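Local structure of DNA polymerase III subunit beta (Helicobacter pylori 26695, 4S3I) at residues A[123-137]-A[213-227]. The protein encircles DNA as a sliding ring that tethers DNA polymerases and other proteins to it and so confers processivity. Numbering follows the deposited sequence.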
ATOM      1  N   ILE A 123       8.265  -1.540 -37.789  1.00 37.84           N
ATOM      2  CA  ILE A 123       9.597  -1.083 -38.140  1.00 40.01           C
ATOM      3  C   ILE A 123      10.271  -2.013 -39.143  1.00 41.65           C
ATOM      4  O   ILE A 123       9.888  -3.180 -39.279  1.00 39.94           O
ATOM      5  CB  ILE A 123      10.481  -0.988 -36.892  1.00 40.83           C
ATOM      6  CG1 ILE A 123      10.628  -2.371 -36.239  1.00 36.95           C
ATOM      7  CG2 ILE A 123       9.893   0.025 -35.905  1.00 37.02           C
ATOM      8  CD1 ILE A 123      11.552  -2.395 -35.007  1.00 37.56           C
ATOM      9  N   ASP A 124      11.267  -1.481 -39.841  1.00 40.30           N
ATOM     10  CA  ASP A 124      12.206  -2.295 -40.602  1.00 50.09           C
ATOM     11  C   ASP A 124      13.474  -2.368 -39.767  1.00 40.67           C
ATOM     12  O   ASP A 124      14.287  -1.443 -39.783  1.00 49.08           O
ATOM     13  CB  ASP A 124      12.513  -1.660 -41.955  1.00 60.55           C
ATOM     14  CG  ASP A 124      11.648  -2.212 -43.079  1.00 76.58           C
ATOM     15  OD1 ASP A 124      11.196  -1.400 -43.917  1.00 82.71           O
ATOM     16  OD2 ASP A 124      11.433  -3.447 -43.133  1.00 77.48           O
ATOM     17  N   PRO A 125      13.639  -3.472 -39.029  1.00 39.89           N
ATOM     18  CA  PRO A 125      14.640  -3.547 -37.957  1.00 41.23           C
ATOM     19  C   PRO A 125      16.056  -3.407 -38.504  1.00 41.25           C
ATOM     20  O   PRO A 125      16.332  -3.895 -39.603  1.00 48.82           O
ATOM     21  CB  PRO A 125      14.441  -4.960 -37.386  1.00 44.15           C
ATOM     22  CG  PRO A 125      13.113  -5.459 -37.967  1.00 48.60           C
ATOM     23  CD  PRO A 125      13.002  -4.774 -39.294  1.00 39.82           C
ATOM     24  N   LYS A 126      16.927  -2.732 -37.759  1.00 39.82           N
ATOM     25  CA  LYS A 126      18.344  -2.653 -38.100  1.00 40.60           C
ATOM     26  C   LYS A 126      19.088  -3.615 -37.198  1.00 39.88           C
ATOM     27  O   LYS A 126      20.198  -4.044 -37.495  1.00 41.07           O
ATOM     28  CB  LYS A 126      18.885  -1.243 -37.866  1.00 45.57           C
ATOM     29  CG  LYS A 126      18.289  -0.186 -38.767  1.00 58.60           C
ATOM     30  CD  LYS A 126      19.105   1.097 -38.711  1.00 65.16           C
ATOM     31  CE  LYS A 126      18.596   2.114 -39.718  1.00 68.43           C
ATOM     32  NZ  LYS A 126      19.648   3.100 -40.091  1.00 71.93           N
ATOM     33  N   VAL A 127      18.471  -3.927 -36.072  1.00 38.65           N
ATOM     34  CA  VAL A 127      19.061  -4.871 -35.142  1.00 37.95           C
ATOM     35  C   VAL A 127      17.963  -5.706 -34.519  1.00 39.47           C
ATOM     36  O   VAL A 127      16.859  -5.214 -34.265  1.00 36.57           O
ATOM     37  CB  VAL A 127      19.898  -4.161 -34.053  1.00 37.36           C
ATOM     38  CG1 VAL A 127      19.029  -3.204 -33.254  1.00 38.69           C
ATOM     39  CG2 VAL A 127      20.560  -5.177 -33.119  1.00 36.71           C
ATOM     40  N   SER A 128      18.247  -6.984 -34.309  1.00 36.94           N
ATOM     41  CA  SER A 128      17.266  -7.842 -33.678  1.00 37.25           C
ATOM     42  C   SER A 128      17.968  -8.926 -32.888  1.00 35.82           C
ATOM     43  O   SER A 128      19.035  -9.408 -33.282  1.00 36.45           O
ATOM     44  CB  SER A 128      16.351  -8.480 -34.716  1.00 42.46           C
ATOM     45  OG  SER A 128      16.975  -9.594 -35.312  1.00 53.85           O
ATOM     46  N   ILE A 129      17.364  -9.290 -31.763  1.00 34.86           N
ATOM     47  CA  ILE A 129      17.782 -10.448 -30.997  1.00 35.22           C
ATOM     48  C   ILE A 129      16.571 -11.265 -30.551  1.00 38.49           C
ATOM     49  O   ILE A 129      15.452 -10.746 -30.432  1.00 34.15           O
ATOM     50  CB  ILE A 129      18.610 -10.049 -29.767  1.00 33.81           C
ATOM     51  CG1 ILE A 129      17.856  -9.023 -28.920  1.00 32.96           C
ATOM     52  CG2 ILE A 129      19.965  -9.495 -30.180  1.00 40.04           C
ATOM     53  CD1 ILE A 129      18.459  -8.865 -27.521  1.00 36.23           C
ATOM     54  N   GLU A 130      16.814 -12.551 -30.329  1.00 34.24           N
ATOM     55  CA  GLU A 130      15.828 -13.448 -29.764  1.00 36.16           C
ATOM     56  C   GLU A 130      16.321 -13.719 -28.357  1.00 37.38           C
ATOM     57  O   GLU A 130      17.487 -14.068 -28.166  1.00 41.34           O
ATOM     58  CB  GLU A 130      15.767 -14.752 -30.571  1.00 44.91           C
ATOM     59  CG  GLU A 130      14.407 -15.052 -31.212  1.00 65.45           C
ATOM     60  CD  GLU A 130      14.068 -14.134 -32.388  1.00 79.11           C
ATOM     61  OE1 GLU A 130      14.860 -13.213 -32.683  1.00 87.14           O
ATOM     62  OE2 GLU A 130      13.005 -14.334 -33.023  1.00 77.19           O
ATOM     63  N   VAL A 131      15.455 -13.524 -27.368  1.00 32.34           N
ATOM     64  CA  VAL A 131      15.856 -13.658 -25.978  1.00 31.64           C
ATOM     65  C   VAL A 131      15.160 -14.872 -25.395  1.00 36.46           C
ATOM     66  O   VAL A 131      13.963 -14.831 -25.141  1.00 33.42           O
ATOM     67  CB  VAL A 131      15.481 -12.393 -25.189  1.00 36.44           C
ATOM     68  CG1 VAL A 131      15.846 -12.548 -23.709  1.00 35.18           C
ATOM     69  CG2 VAL A 131      16.178 -11.185 -25.775  1.00 31.02           C
ATOM     70  N   ASN A 132      15.893 -15.963 -25.194  1.00 31.95           N
ATOM     71  CA  ASN A 132      15.243 -17.175 -24.707  1.00 39.09           C
ATOM     72  C   ASN A 132      15.578 -17.528 -23.255  1.00 40.46           C
ATOM     73  O   ASN A 132      15.356 -18.655 -22.813  1.00 39.82           O
ATOM     74  CB  ASN A 132      15.508 -18.355 -25.649  1.00 45.42           C
ATOM     75  CG  ASN A 132      14.755 -18.230 -26.971  1.00 56.21           C
ATOM     76  OD1 ASN A 132      15.347 -18.338 -28.046  1.00 62.20           O
ATOM     77  ND2 ASN A 132      13.446 -17.993 -26.894  1.00 54.34           N
ATOM     78  N   ALA A 133      16.093 -16.548 -22.522  1.00 30.85           N
ATOM     79  CA  ALA A 133      16.445 -16.717 -21.115  1.00 30.33           C
ATOM     80  C   ALA A 133      16.165 -15.413 -20.381  1.00 35.15           C
ATOM     81  O   ALA A 133      16.019 -14.371 -21.021  1.00 34.13           O
ATOM     82  CB  ALA A 133      17.906 -17.122 -20.976  1.00 33.79           C
ATOM     83  N   PRO A 134      16.097 -15.454 -19.036  1.00 31.17           N
ATOM     84  CA  PRO A 134      15.690 -14.229 -18.334  1.00 29.15           C
ATOM     85  C   PRO A 134      16.773 -13.158 -18.251  1.00 28.07           C
ATOM     86  O   PRO A 134      16.540 -12.132 -17.614  1.00 27.59           O
ATOM     87  CB  PRO A 134      15.368 -14.723 -16.912  1.00 39.30           C
ATOM     88  CG  PRO A 134      15.186 -16.215 -17.038  1.00 40.77           C
ATOM     89  CD  PRO A 134      16.101 -16.631 -18.147  1.00 34.14           C
ATOM     90  N   PHE A 135      17.926 -13.365 -18.876  1.00 28.47           N
ATOM     91  CA  PHE A 135      19.061 -12.455 -18.643  1.00 30.79           C
ATOM     92  C   PHE A 135      18.807 -10.959 -18.927  1.00 28.08           C
ATOM     93  O   PHE A 135      19.285 -10.094 -18.190  1.00 30.82           O
ATOM     94  CB  PHE A 135      20.326 -12.937 -19.379  1.00 35.71           C
ATOM     95  CG  PHE A 135      20.145 -13.100 -20.858  1.00 37.53           C
ATOM     96  CD1 PHE A 135      19.933 -14.354 -21.402  1.00 42.90           C
ATOM     97  CD2 PHE A 135      20.196 -12.001 -21.708  1.00 34.80           C
ATOM     98  CE1 PHE A 135      19.768 -14.519 -22.764  1.00 47.17           C
ATOM     99  CE2 PHE A 135      20.025 -12.155 -23.074  1.00 40.01           C
ATOM    100  CZ  PHE A 135      19.811 -13.421 -23.602  1.00 45.56           C
ATOM    101  N   LEU A 136      18.065 -10.645 -19.986  1.00 28.37           N
ATOM    102  CA  LEU A 136      17.851  -9.240 -20.327  1.00 28.31           C
ATOM    103  C   LEU A 136      16.956  -8.536 -19.306  1.00 27.72           C
ATOM    104  O   LEU A 136      17.298  -7.450 -18.833  1.00 27.51           O
ATOM    105  CB  LEU A 136      17.307  -9.087 -21.752  1.00 30.34           C
ATOM    106  CG  LEU A 136      17.148  -7.647 -22.259  1.00 29.97           C
ATOM    107  CD1 LEU A 136      18.482  -6.906 -22.225  1.00 29.14           C
ATOM    108  CD2 LEU A 136      16.578  -7.642 -23.684  1.00 30.12           C
ATOM    109  N   VAL A 137      15.830  -9.141 -18.936  1.00 27.51           N
ATOM    110  CA  VAL A 137      14.970  -8.467 -17.959  1.00 27.03           C
ATOM    111  C   VAL A 137      15.607  -8.486 -16.565  1.00 27.19           C
ATOM    112  O   VAL A 137      15.297  -7.649 -15.713  1.00 26.31           O
ATOM    113  CB  VAL A 137      13.527  -9.017 -17.918  1.00 30.38           C
ATOM    114  CG1 VAL A 137      12.947  -9.119 -19.335  1.00 31.34           C
ATOM    115  CG2 VAL A 137      13.469 -10.375 -17.198  1.00 33.07           C
ATOM    116  N   PHE A 213       7.207  -8.791 -19.850  1.00 29.66           N
ATOM    117  CA  PHE A 213       8.079  -9.786 -20.466  1.00 27.74           C
ATOM    118  C   PHE A 213       9.033 -10.407 -19.462  1.00 27.52           C
ATOM    119  O   PHE A 213       9.376  -9.790 -18.470  1.00 30.17           O
ATOM    120  CB  PHE A 213       8.872  -9.158 -21.613  1.00 28.08           C
ATOM    121  CG  PHE A 213       8.007  -8.552 -22.691  1.00 28.40           C
ATOM    122  CD1 PHE A 213       7.357  -9.362 -23.615  1.00 28.85           C
ATOM    123  CD2 PHE A 213       7.855  -7.174 -22.781  1.00 28.34           C
ATOM    124  CE1 PHE A 213       6.548  -8.803 -24.621  1.00 29.39           C
ATOM    125  CE2 PHE A 213       7.058  -6.599 -23.778  1.00 28.69           C
ATOM    126  CZ  PHE A 213       6.400  -7.415 -24.696  1.00 29.09           C
ATOM    127  N   TYR A 214       9.466 -11.626 -19.745  1.00 27.85           N
ATOM    128  CA  TYR A 214      10.419 -12.313 -18.888  1.00 27.89           C
ATOM    129  C   TYR A 214      11.431 -13.066 -19.762  1.00 28.25           C
ATOM    130  O   TYR A 214      12.612 -12.724 -19.806  1.00 28.23           O
ATOM    131  CB  TYR A 214       9.679 -13.253 -17.942  1.00 30.82           C
ATOM    132  CG  TYR A 214      10.588 -13.969 -16.973  1.00 33.66           C
ATOM    133  CD1 TYR A 214      11.277 -13.265 -15.995  1.00 31.50           C
ATOM    134  CD2 TYR A 214      10.746 -15.350 -17.029  1.00 35.31           C
ATOM    135  CE1 TYR A 214      12.115 -13.918 -15.100  1.00 34.02           C
ATOM    136  CE2 TYR A 214      11.577 -16.012 -16.139  1.00 39.23           C
ATOM    137  CZ  TYR A 214      12.257 -15.288 -15.178  1.00 36.97           C
ATOM    138  OH  TYR A 214      13.089 -15.932 -14.287  1.00 42.36           O
ATOM    139  N   GLU A 215      10.958 -14.072 -20.488  1.00 28.78           N
ATOM    140  CA  GLU A 215      11.813 -14.745 -21.454  1.00 33.62           C
ATOM    141  C   GLU A 215      11.020 -15.149 -22.693  1.00 35.50           C
ATOM    142  O   GLU A 215       9.793 -15.014 -22.725  1.00 34.95           O
ATOM    143  CB  GLU A 215      12.491 -15.965 -20.819  1.00 32.08           C
ATOM    144  CG  GLU A 215      11.514 -16.997 -20.276  1.00 37.83           C
ATOM    145  CD  GLU A 215      12.228 -18.152 -19.598  1.00 49.12           C
ATOM    146  OE1 GLU A 215      13.480 -18.109 -19.525  1.00 48.84           O
ATOM    147  OE2 GLU A 215      11.542 -19.097 -19.146  1.00 47.37           O
ATOM    148  N   ASN A 216      11.731 -15.650 -23.699  1.00 32.62           N
ATOM    149  CA  ASN A 216      11.132 -16.051 -24.968  1.00 38.62           C
ATOM    150  C   ASN A 216      10.343 -14.909 -25.610  1.00 41.62           C
ATOM    151  O   ASN A 216       9.114 -14.971 -25.744  1.00 37.44           O
ATOM    152  CB  ASN A 216      10.298 -17.332 -24.817  1.00 44.17           C
ATOM    153  CG  ASN A 216      11.157 -18.551 -24.482  1.00 56.18           C
ATOM    154  OD1 ASN A 216      12.306 -18.652 -24.915  1.00 55.44           O
ATOM    155  ND2 ASN A 216      10.599 -19.477 -23.703  1.00 58.83           N
ATOM    156  N   PHE A 217      11.071 -13.855 -25.967  1.00 31.11           N
ATOM    157  CA  PHE A 217      10.521 -12.745 -26.737  1.00 31.16           C
ATOM    158  C   PHE A 217      11.582 -12.269 -27.712  1.00 34.67           C
ATOM    159  O   PHE A 217      12.758 -12.606 -27.574  1.00 33.21           O
ATOM    160  CB  PHE A 217      10.059 -11.591 -25.839  1.00 30.39           C
ATOM    161  CG  PHE A 217      11.140 -11.032 -24.937  1.00 30.64           C
ATOM    162  CD1 PHE A 217      11.300 -11.520 -23.646  1.00 29.43           C
ATOM    163  CD2 PHE A 217      11.986 -10.009 -25.375  1.00 30.06           C
ATOM    164  CE1 PHE A 217      12.290 -11.008 -22.809  1.00 29.04           C
ATOM    165  CE2 PHE A 217      12.978  -9.491 -24.539  1.00 30.31           C
ATOM    166  CZ  PHE A 217      13.128  -9.991 -23.251  1.00 29.15           C
ATOM    167  N   SER A 218      11.174 -11.500 -28.711  1.00 32.44           N
ATOM    168  CA  SER A 218      12.140 -10.902 -29.617  1.00 32.61           C
ATOM    169  C   SER A 218      12.289  -9.432 -29.255  1.00 32.20           C
ATOM    170  O   SER A 218      11.367  -8.829 -28.701  1.00 32.85           O
ATOM    171  CB  SER A 218      11.665 -11.028 -31.055  1.00 33.48           C
ATOM    172  OG  SER A 218      10.466 -10.319 -31.227  1.00 33.30           O
ATOM    173  N   PHE A 219      13.448  -8.864 -29.555  1.00 32.51           N
ATOM    174  CA  PHE A 219      13.669  -7.437 -29.412  1.00 32.37           C
ATOM    175  C   PHE A 219      14.209  -6.948 -30.734  1.00 33.32           C
ATOM    176  O   PHE A 219      15.203  -7.489 -31.239  1.00 33.88           O
ATOM    177  CB  PHE A 219      14.680  -7.139 -28.291  1.00 31.84           C
ATOM    178  CG  PHE A 219      15.119  -5.684 -28.232  1.00 31.89           C
ATOM    179  CD1 PHE A 219      16.091  -5.188 -29.104  1.00 34.17           C
ATOM    180  CD2 PHE A 219      14.568  -4.820 -27.294  1.00 31.91           C
ATOM    181  CE1 PHE A 219      16.486  -3.851 -29.044  1.00 35.05           C
ATOM    182  CE2 PHE A 219      14.963  -3.485 -27.228  1.00 31.43           C
ATOM    183  CZ  PHE A 219      15.923  -3.003 -28.098  1.00 32.20           C
ATOM    184  N   LYS A 220      13.565  -5.929 -31.299  1.00 33.59           N
ATOM    185  CA  LYS A 220      14.026  -5.344 -32.553  1.00 35.23           C
ATOM    186  C   LYS A 220      14.010  -3.831 -32.494  1.00 34.66           C
ATOM    187  O   LYS A 220      13.179  -3.236 -31.810  1.00 34.07           O
ATOM    188  CB  LYS A 220      13.155  -5.798 -33.729  1.00 39.71           C
ATOM    189  CG  LYS A 220      13.100  -7.290 -33.959  1.00 45.90           C
ATOM    190  CD  LYS A 220      11.755  -7.675 -34.562  1.00 53.72           C
ATOM    191  CE  LYS A 220      11.715  -9.133 -34.976  1.00 60.18           C
ATOM    192  NZ  LYS A 220      12.557  -9.384 -36.179  1.00 67.46           N
ATOM    193  N   SER A 221      14.903  -3.213 -33.255  1.00 35.50           N
ATOM    194  CA  SER A 221      14.962  -1.763 -33.302  1.00 35.78           C
ATOM    195  C   SER A 221      15.404  -1.246 -34.659  1.00 37.05           C
ATOM    196  O   SER A 221      16.228  -1.872 -35.350  1.00 37.71           O
ATOM    197  CB  SER A 221      15.883  -1.223 -32.213  1.00 35.30           C
ATOM    198  OG  SER A 221      15.961   0.180 -32.316  1.00 36.88           O
ATOM    199  N   ASP A 222      14.853  -0.100 -35.047  1.00 37.48           N
ATOM    200  CA  ASP A 222      15.272   0.537 -36.289  1.00 39.49           C
ATOM    201  C   ASP A 222      16.071   1.803 -35.993  1.00 47.29           C
ATOM    202  O   ASP A 222      16.335   2.617 -36.889  1.00 45.73           O
ATOM    203  CB  ASP A 222      14.073   0.837 -37.193  1.00 39.48           C
ATOM    204  CG  ASP A 222      13.053   1.763 -36.544  1.00 40.47           C
ATOM    205  OD1 ASP A 222      13.163   2.058 -35.337  1.00 39.86           O
ATOM    206  OD2 ASP A 222      12.117   2.190 -37.256  1.00 40.40           O
ATOM    207  N   GLY A 223      16.469   1.954 -34.731  1.00 46.72           N
ATOM    208  CA  GLY A 223      17.239   3.112 -34.315  1.00 49.13           C
ATOM    209  C   GLY A 223      16.340   4.271 -33.924  1.00 51.61           C
ATOM    210  O   GLY A 223      16.822   5.309 -33.464  1.00 54.03           O
ATOM    211  N   MET A 224      15.031   4.094 -34.099  1.00 40.89           N
ATOM    212  CA  MET A 224      14.060   5.128 -33.741  1.00 40.91           C
ATOM    213  C   MET A 224      13.056   4.609 -32.719  1.00 39.71           C
ATOM    214  O   MET A 224      12.730   5.287 -31.745  1.00 38.94           O
ATOM    215  CB  MET A 224      13.348   5.650 -34.996  1.00 39.15           C
ATOM    216  CG  MET A 224      14.286   6.352 -35.961  1.00 48.05           C
ATOM    217  SD  MET A 224      13.472   6.890 -37.476  1.00 97.03           S
ATOM    218  CE  MET A 224      12.236   8.005 -36.804  1.00 51.66           C
ATOM    219  N   LEU A 225      12.573   3.393 -32.953  1.00 36.45           N
ATOM    220  CA  LEU A 225      11.675   2.722 -32.029  1.00 35.36           C
ATOM    221  C   LEU A 225      12.306   1.391 -31.649  1.00 34.78           C
ATOM    222  O   LEU A 225      13.121   0.842 -32.399  1.00 36.19           O
ATOM    223  CB  LEU A 225      10.316   2.454 -32.683  1.00 37.01           C
ATOM    224  CG  LEU A 225       9.533   3.628 -33.278  1.00 44.11           C
ATOM    225  CD1 LEU A 225       8.269   3.120 -33.944  1.00 45.96           C
ATOM    226  CD2 LEU A 225       9.177   4.661 -32.208  1.00 36.07           C
ATOM    227  N   ALA A 226      11.934   0.874 -30.489  1.00 33.78           N
ATOM    228  CA  ALA A 226      12.224  -0.513 -30.168  1.00 33.27           C
ATOM    229  C   ALA A 226      10.898  -1.250 -30.047  1.00 38.73           C
ATOM    230  O   ALA A 226       9.934  -0.733 -29.464  1.00 36.64           O
ATOM    231  CB  ALA A 226      13.017  -0.623 -28.897  1.00 32.59           C
ATOM    232  N   VAL A 227      10.856  -2.459 -30.590  1.00 32.94           N
ATOM    233  CA  VAL A 227       9.660  -3.282 -30.563  1.00 32.63           C
ATOM    234  C   VAL A 227       9.969  -4.625 -29.909  1.00 32.14           C
ATOM    235  O   VAL A 227      10.914  -5.312 -30.301  1.00 32.49           O
ATOM    236  CB  VAL A 227       9.113  -3.490 -31.993  1.00 38.42           C
ATOM    237  CG1 VAL A 227       7.963  -4.502 -31.994  1.00 40.11           C
ATOM    238  CG2 VAL A 227       8.668  -2.158 -32.580  1.00 33.95           C
TER
HETATM  239  O   HOH W   1      11.618   0.917 -39.817  1.00 36.00           O
HETATM  240  O   HOH W   2      13.035 -20.867 -22.737  1.00 53.54           O
HETATM  241  O   HOH W   3      15.074 -11.779 -20.433  1.00 24.68           O
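An antiparallel strand pair, 127-131 against 217-221, carries this contact; the axes of the two short strands approach to 4.7 Å and their N-to-C directions lie 169° apart. Ile129 and Phe219 form a central hydrogen-bonded pair, N of each 2.9 Å from O of the other. A bulge marks either end. At the classic one, Ser221 O accepts from both Lys126 N (2.7 Å) and Val127 N; at the other, a G1 bulge, Asn216 and Phe217 both face Val131. These strands lie in the central of three related domains, in an antiparallel sheet that continues into strands of the N-terminal domain. Phe217 CG sits between its backbone N and carbonyl carbon (chi1 57°), which swings the ring across to strand 127-131. There Val131 CB lies over one face, 4.0 Å from the Phe217 ring centroid and 17° off its normal, a CH-pi contact. Leu136 CD2, from helix 135-143, meets the ring edge at Phe217 CE2 (4.1 Å). Farther along, Pro134 CB covers a face of Tyr214, and a water donates to Ala133 O and Tyr214 O and accepts from Val137 N. Beyond the classic bulge, Ile123 CD1 packs on Val227 CG2 (3.8 Å), while Asp222 OD1 accepts from Met224 N (an Asx turn) and Leu225 N (an Asx motif).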